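Local coordinates for protein SMG-7 (Caenorhabditis elegans, PDB 3ZHE) that acts in nonsense-mediated mRNA decay, pairing with SMG-5 in a heterodimer built from 14-3-3-like phosphopeptide-binding domains, at residues Q75-I79 and L139-K143; A149-E154 and Q169-I173. All coordinates share one frame; numbering follows the deposited sequence.

Both contacts belong to one run of packed helices, and their centres lie about 14 Å apart. Contact 1 sets helix 68-92 against the C-terminal end of helix 122-142; contact 2 then pairs the next two helices in the chain, 146-159 and 164-176, so contact 1 closes before contact 2 opens. Helix 122-142 is the common wall: Leu139 and Tyr142 of this helix meet helix 68-92, while Met140 and Arg141 turn to the later pair. Met140 packs on Ala149 and Tyr152, and Arg141 NH1 probably hydrogen-bonds Tyr153 OH at 3.0 Å. The SMG-5-facing part of the fold is thereby tied directly to the helices that follow it.

Contact 1 (Q75-I79 and L139-K143); sequences QNLAI and LMRYK
Leu139 and Ile79 make the closely packed end of this interface between helix 68-92 and helix 122-142, two members of the all-helical bundle in the 14-3-3-like part of SMG-7. Leu139 spreads its two methyls over the other helix. CD1 lies 3.7 Å from Ile79 CA and near the CG1 of that residue, while CD2 meets Ala78 CB at 3.8 Å. The Ile79 and Leu139 side chains lie alongside each other, pointing opposite ways. Helix 45-63 also packs here, with Leu53 against Ala78 and Met57 against Gln75.

Toward Tyr142 and Lys143, both partly exposed, the contact loosens into longer, polar reaches. Gln75 stretches out fully beyond CG, and its amide NE2 comes to Tyr142 O at 3.2 Å, a weak hydrogen bond bent to 126° at the hydrogen. The same NE2 lies 3.5 Å from Tyr142 CB. The amide and ring planes are nearly parallel, but the ring itself turns from the contact, and its OH hydrogen-bonds Lys54 NZ.

Lys143, the first residue past the helical backbone, leaves with CG anti to its own N (chi1 -158°) and every later torsion extended. That extended chain runs across the Ile79 and Asn76 side chains at about a right angle, its CD 4.2 Å from Ile79 CD1. SMG-5 closes in on this edge: Glu92 of the SMG-5 chain packs on Asn76, and Glu95 of that chain on Lys143. The lysine ends at the side chain of Asn76, where NZ hydrogen-bonds OD1 at 3.2 Å from a position tilted 26° out of the carbonyl plane.

Contact 2 (A149-E154 and Q169-I173); sequences AQEYYE and QLGLI
Tyr153 reaches out from helix 146-159 and lays its ring against helix 164-176, with a different neighbour on each part of it. Over one face sits Gln169 CB, 3.7 Å from the ring centroid and 20° off the normal, a CH-pi contact. At the edge, in the ring plane, Ile173 CG1 comes to 3.5 Å from CE2. Gln169 is bent at chi2 (-60°), which turns its amide toward the hydroxyl end of the ring, with the amide plane 54° from the ring. The hydroxyl at that end hydrogen-bonds Asp138 of helix 122-142.

Next to the ring's attachment point, Leu170 CD2 lies 3.6 Å from Tyr153 CB, and the same methyl brushes Glu154 CG, whose side chain runs at about a right angle to the leucine. Beyond the edge held by Ile173, CD1 of that residue goes on to meet Ala149 CB at 4.1 Å. On the more exposed side of helix 146-159, Gln150 NE2 holds Glu154 OE2 on its syn side at 2.9 Å, one helical turn apart.

Running nearly antiparallel, their axes 10.1 Å apart, the two sequential helices pack as neighbours in a TPR-like array of antiparallel helices; only the first of the two lies within the TPR predicted for residues 130-163.

Contact 1 (Q75-I79 and L139-K143)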
loop_
_atom_site.group_PDB
_atom_site.type_symbol
_atom_site.label_atom_id
_atom_site.label_comp_id
_atom_site.label_asym_id
_atom_site.label_seq_id
_atom_site.Cartn_x
_atom_site.Cartn_y
_atom_site.Cartn_z
ATOM N N GLN B 75 -16.939 11.360 10.507
ATOM C CA GLN B 75 -16.402 10.769 9.282
ATOM C C GLN B 75 -14.899 10.539 9.387
ATOM O O GLN B 75 -14.407 9.442 9.114
ATOM C CB GLN B 75 -16.704 11.654 8.069
ATOM C CG GLN B 75 -18.134 11.567 7.554
ATOM C CD GLN B 75 -18.414 12.576 6.454
ATOM O OE1 GLN B 75 -17.655 13.526 6.260
ATOM N NE2 GLN B 75 -19.505 12.371 5.726
ATOM N N ASN B 76 -14.170 11.580 9.776
ATOM C CA ASN B 76 -12.729 11.466 9.957
ATOM C C ASN B 76 -12.375 10.459 11.051
ATOM O O ASN B 76 -11.383 9.727 10.934
ATOM C CB ASN B 76 -12.104 12.834 10.242
ATOM C CG ASN B 76 -12.208 13.780 9.060
ATOM O OD1 ASN B 76 -12.226 13.352 7.906
ATOM N ND2 ASN B 76 -12.276 15.076 9.343
ATOM N N LEU B 77 -13.191 10.414 12.102
ATOM C CA LEU B 77 -13.023 9.393 13.134
ATOM C C LEU B 77 -13.118 7.998 12.517
ATOM O O LEU B 77 -12.286 7.124 12.784
ATOM C CB LEU B 77 -14.075 9.551 14.232
ATOM C CG LEU B 77 -14.097 8.458 15.304
ATOM C CD1 LEU B 77 -12.757 8.372 16.013
ATOM C CD2 LEU B 77 -15.215 8.708 16.303
ATOM N N ALA B 78 -14.135 7.810 11.680
ATOM C CA ALA B 78 -14.328 6.558 10.958
ATOM C C ALA B 78 -13.100 6.180 10.128
ATOM O O ALA B 78 -12.596 5.052 10.220
ATOM C CB ALA B 78 -15.557 6.654 10.071
ATOM N N ILE B 79 -12.631 7.129 9.317
ATOM C CA ILE B 79 -11.443 6.931 8.488
ATOM C C ILE B 79 -10.264 6.464 9.333
ATOM O O ILE B 79 -9.566 5.507 8.975
ATOM C CB ILE B 79 -11.052 8.227 7.745
ATOM C CG1 ILE B 79 -12.118 8.600 6.713
ATOM C CG2 ILE B 79 -9.695 8.072 7.075
ATOM C CD1 ILE B 79 -11.823 9.890 5.973
ATOM N N LEU B 139 -16.338 5.548 2.738
ATOM C CA LEU B 139 -15.925 6.695 3.538
ATOM C C LEU B 139 -15.507 7.870 2.665
ATOM O O LEU B 139 -15.845 9.017 2.955
ATOM C CB LEU B 139 -14.790 6.309 4.486
ATOM C CG LEU B 139 -15.162 5.338 5.607
ATOM C CD1 LEU B 139 -13.966 5.076 6.506
ATOM C CD2 LEU B 139 -16.336 5.875 6.412
ATOM N N MET B 140 -14.773 7.581 1.595
ATOM C CA MET B 140 -14.373 8.626 0.661
ATOM C C MET B 140 -15.585 9.211 -0.056
ATOM O O MET B 140 -15.603 10.395 -0.388
ATOM C CB MET B 140 -13.355 8.104 -0.355
ATOM C CG MET B 140 -12.025 7.689 0.254
ATOM S SD MET B 140 -11.335 8.928 1.368
ATOM C CE MET B 140 -11.026 10.280 0.237
ATOM N N ARG B 141 -16.600 8.382 -0.289
ATOM C CA ARG B 141 -17.813 8.856 -0.949
ATOM C C ARG B 141 -18.601 9.788 -0.036
ATOM O O ARG B 141 -19.156 10.790 -0.489
ATOM C CB ARG B 141 -18.694 7.689 -1.399
ATOM C CG ARG B 141 -19.678 8.071 -2.497
ATOM C CD ARG B 141 -20.635 6.940 -2.837
ATOM N NE ARG B 141 -21.777 6.891 -1.928
ATOM C CZ ARG B 141 -21.937 5.978 -0.975
ATOM N NH1 ARG B 141 -21.029 5.028 -0.806
ATOM N NH2 ARG B 141 -23.009 6.013 -0.195
ATOM N N TYR B 142 -18.647 9.449 1.250
ATOM C CA TYR B 142 -19.325 10.280 2.241
ATOM C C TYR B 142 -18.661 11.650 2.349
ATOM O O TYR B 142 -19.327 12.658 2.586
ATOM C CB TYR B 142 -19.315 9.606 3.617
ATOM C CG TYR B 142 -20.050 8.284 3.689
ATOM C CD1 TYR B 142 -21.055 7.968 2.784
ATOM C CD2 TYR B 142 -19.736 7.354 4.670
ATOM C CE1 TYR B 142 -21.726 6.758 2.857
ATOM C CE2 TYR B 142 -20.399 6.145 4.750
ATOM C CZ TYR B 142 -21.393 5.851 3.843
ATOM O OH TYR B 142 -22.053 4.646 3.922
ATOM N N LYS B 143 -17.344 11.680 2.167
ATOM C CA LYS B 143 -16.570 12.910 2.296
ATOM C C LYS B 143 -16.530 13.685 0.977
ATOM O O LYS B 143 -15.822 14.686 0.850
ATOM C CB LYS B 143 -15.152 12.585 2.766
ATOM C CG LYS B 143 -14.427 13.738 3.432
ATOM C CD LYS B 143 -13.057 13.307 3.911
ATOM C CE LYS B 143 -12.294 14.474 4.506
ATOM N NZ LYS B 143 -10.969 14.040 5.020
#

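Contact 2 (A149-E154 and Q169-I173)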
loop_
_atom_site.group_PDB
_atom_site.type_symbol
_atom_site.label_atom_id
_atom_site.label_comp_id
_atom_site.label_asym_id
_atom_site.label_seq_id
_atom_site.Cartn_x
_atom_site.Cartn_y
_atom_site.Cartn_z
ATOM N N ALA B 149 -12.720 7.614 -3.972
ATOM C CA ALA B 149 -13.750 6.605 -3.744
ATOM C C ALA B 149 -13.796 5.606 -4.895
ATOM O O ALA B 149 -13.896 4.400 -4.675
ATOM C CB ALA B 149 -15.109 7.264 -3.552
ATOM N N GLN B 150 -13.707 6.115 -6.119
ATOM C CA GLN B 150 -13.721 5.265 -7.303
ATOM C C GLN B 150 -12.480 4.382 -7.363
ATOM O O GLN B 150 -12.562 3.224 -7.763
ATOM C CB GLN B 150 -13.845 6.097 -8.583
ATOM C CG GLN B 150 -13.886 5.261 -9.857
ATOM C CD GLN B 150 -14.121 6.090 -11.105
ATOM O OE1 GLN B 150 -14.415 7.283 -11.028
ATOM N NE2 GLN B 150 -13.993 5.459 -12.267
ATOM N N GLU B 151 -11.332 4.927 -6.965
ATOM C CA GLU B 151 -10.102 4.141 -6.920
ATOM C C GLU B 151 -10.237 2.975 -5.937
ATOM O O GLU B 151 -10.005 1.814 -6.297
ATOM C CB GLU B 151 -8.899 5.022 -6.557
ATOM C CG GLU B 151 -8.580 6.106 -7.586
ATOM C CD GLU B 151 -7.293 6.854 -7.277
ATOM O OE1 GLU B 151 -6.652 6.542 -6.252
ATOM O OE2 GLU B 151 -6.920 7.755 -8.060
ATOM N N TYR B 152 -10.627 3.288 -4.703
ATOM C CA TYR B 152 -10.853 2.272 -3.677
ATOM C C TYR B 152 -11.848 1.213 -4.155
ATOM O O TYR B 152 -11.631 0.015 -3.974
ATOM C CB TYR B 152 -11.361 2.909 -2.379
ATOM C CG TYR B 152 -10.302 3.609 -1.550
ATOM C CD1 TYR B 152 -9.438 2.887 -0.740
ATOM C CD2 TYR B 152 -10.185 4.994 -1.560
ATOM C CE1 TYR B 152 -8.476 3.522 0.022
ATOM C CE2 TYR B 152 -9.224 5.637 -0.800
ATOM C CZ TYR B 152 -8.374 4.895 -0.010
ATOM O OH TYR B 152 -7.417 5.529 0.750
ATOM N N TYR B 153 -12.935 1.672 -4.770
ATOM C CA TYR B 153 -13.977 0.787 -5.283
ATOM C C TYR B 153 -13.469 -0.162 -6.366
ATOM O O TYR B 153 -13.762 -1.353 -6.336
ATOM C CB TYR B 153 -15.153 1.600 -5.830
ATOM C CG TYR B 153 -16.070 2.160 -4.769
ATOM C CD1 TYR B 153 -16.193 1.540 -3.533
ATOM C CD2 TYR B 153 -16.815 3.308 -5.003
ATOM C CE1 TYR B 153 -17.031 2.049 -2.559
ATOM C CE2 TYR B 153 -17.654 3.824 -4.035
ATOM C CZ TYR B 153 -17.759 3.192 -2.816
ATOM O OH TYR B 153 -18.598 3.712 -1.858
ATOM N N GLU B 154 -12.722 0.374 -7.326
ATOM C CA GLU B 154 -12.190 -0.430 -8.421
ATOM C C GLU B 154 -11.180 -1.451 -7.911
ATOM O O GLU B 154 -11.168 -2.604 -8.357
ATOM C CB GLU B 154 -11.554 0.462 -9.491
ATOM C CG GLU B 154 -12.548 1.291 -10.291
ATOM C CD GLU B 154 -11.867 2.273 -11.224
ATOM O OE1 GLU B 154 -10.620 2.332 -11.218
ATOM O OE2 GLU B 154 -12.579 2.988 -11.961
ATOM N N GLN B 169 -21.889 -0.105 -5.315
ATOM C CA GLN B 169 -21.238 1.155 -4.965
ATOM C C GLN B 169 -20.660 1.832 -6.207
ATOM O O GLN B 169 -20.772 3.052 -6.373
ATOM C CB GLN B 169 -20.131 0.922 -3.933
ATOM C CG GLN B 169 -20.578 0.184 -2.680
ATOM C CD GLN B 169 -21.661 0.912 -1.914
ATOM O OE1 GLN B 169 -22.629 0.304 -1.460
ATOM N NE2 GLN B 169 -21.499 2.221 -1.758
ATOM N N LEU B 170 -20.042 1.031 -7.073
ATOM C CA LEU B 170 -19.551 1.512 -8.360
ATOM C C LEU B 170 -20.699 2.127 -9.156
ATOM O O LEU B 170 -20.539 3.163 -9.812
ATOM C CB LEU B 170 -18.907 0.366 -9.147
ATOM C CG LEU B 170 -17.530 -0.116 -8.679
ATOM C CD1 LEU B 170 -17.228 -1.510 -9.213
ATOM C CD2 LEU B 170 -16.453 0.864 -9.116
ATOM N N GLY B 171 -21.861 1.485 -9.080
ATOM C CA GLY B 171 -23.063 2.006 -9.703
ATOM C C GLY B 171 -23.443 3.363 -9.147
ATOM O O GLY B 171 -23.815 4.268 -9.895
ATOM N N LEU B 172 -23.344 3.501 -7.827
ATOM C CA LEU B 172 -23.637 4.767 -7.164
ATOM C C LEU B 172 -22.705 5.868 -7.663
ATOM O O LEU B 172 -23.148 6.978 -7.968
ATOM C CB LEU B 172 -23.520 4.620 -5.644
ATOM C CG LEU B 172 -24.485 3.646 -4.964
ATOM C CD1 LEU B 172 -24.218 3.571 -3.467
ATOM C CD2 LEU B 172 -25.923 4.056 -5.229
ATOM N N ILE B 173 -21.416 5.551 -7.748
ATOM C CA ILE B 173 -20.425 6.495 -8.260
ATOM C C ILE B 173 -20.753 6.926 -9.690
ATOM O O ILE B 173 -20.689 8.112 -10.020
ATOM C CB ILE B 173 -19.000 5.905 -8.209
ATOM C CG1 ILE B 173 -18.526 5.799 -6.759
ATOM C CG2 ILE B 173 -18.028 6.761 -9.005
ATOM C CD1 ILE B 173 -18.377 7.135 -6.065
#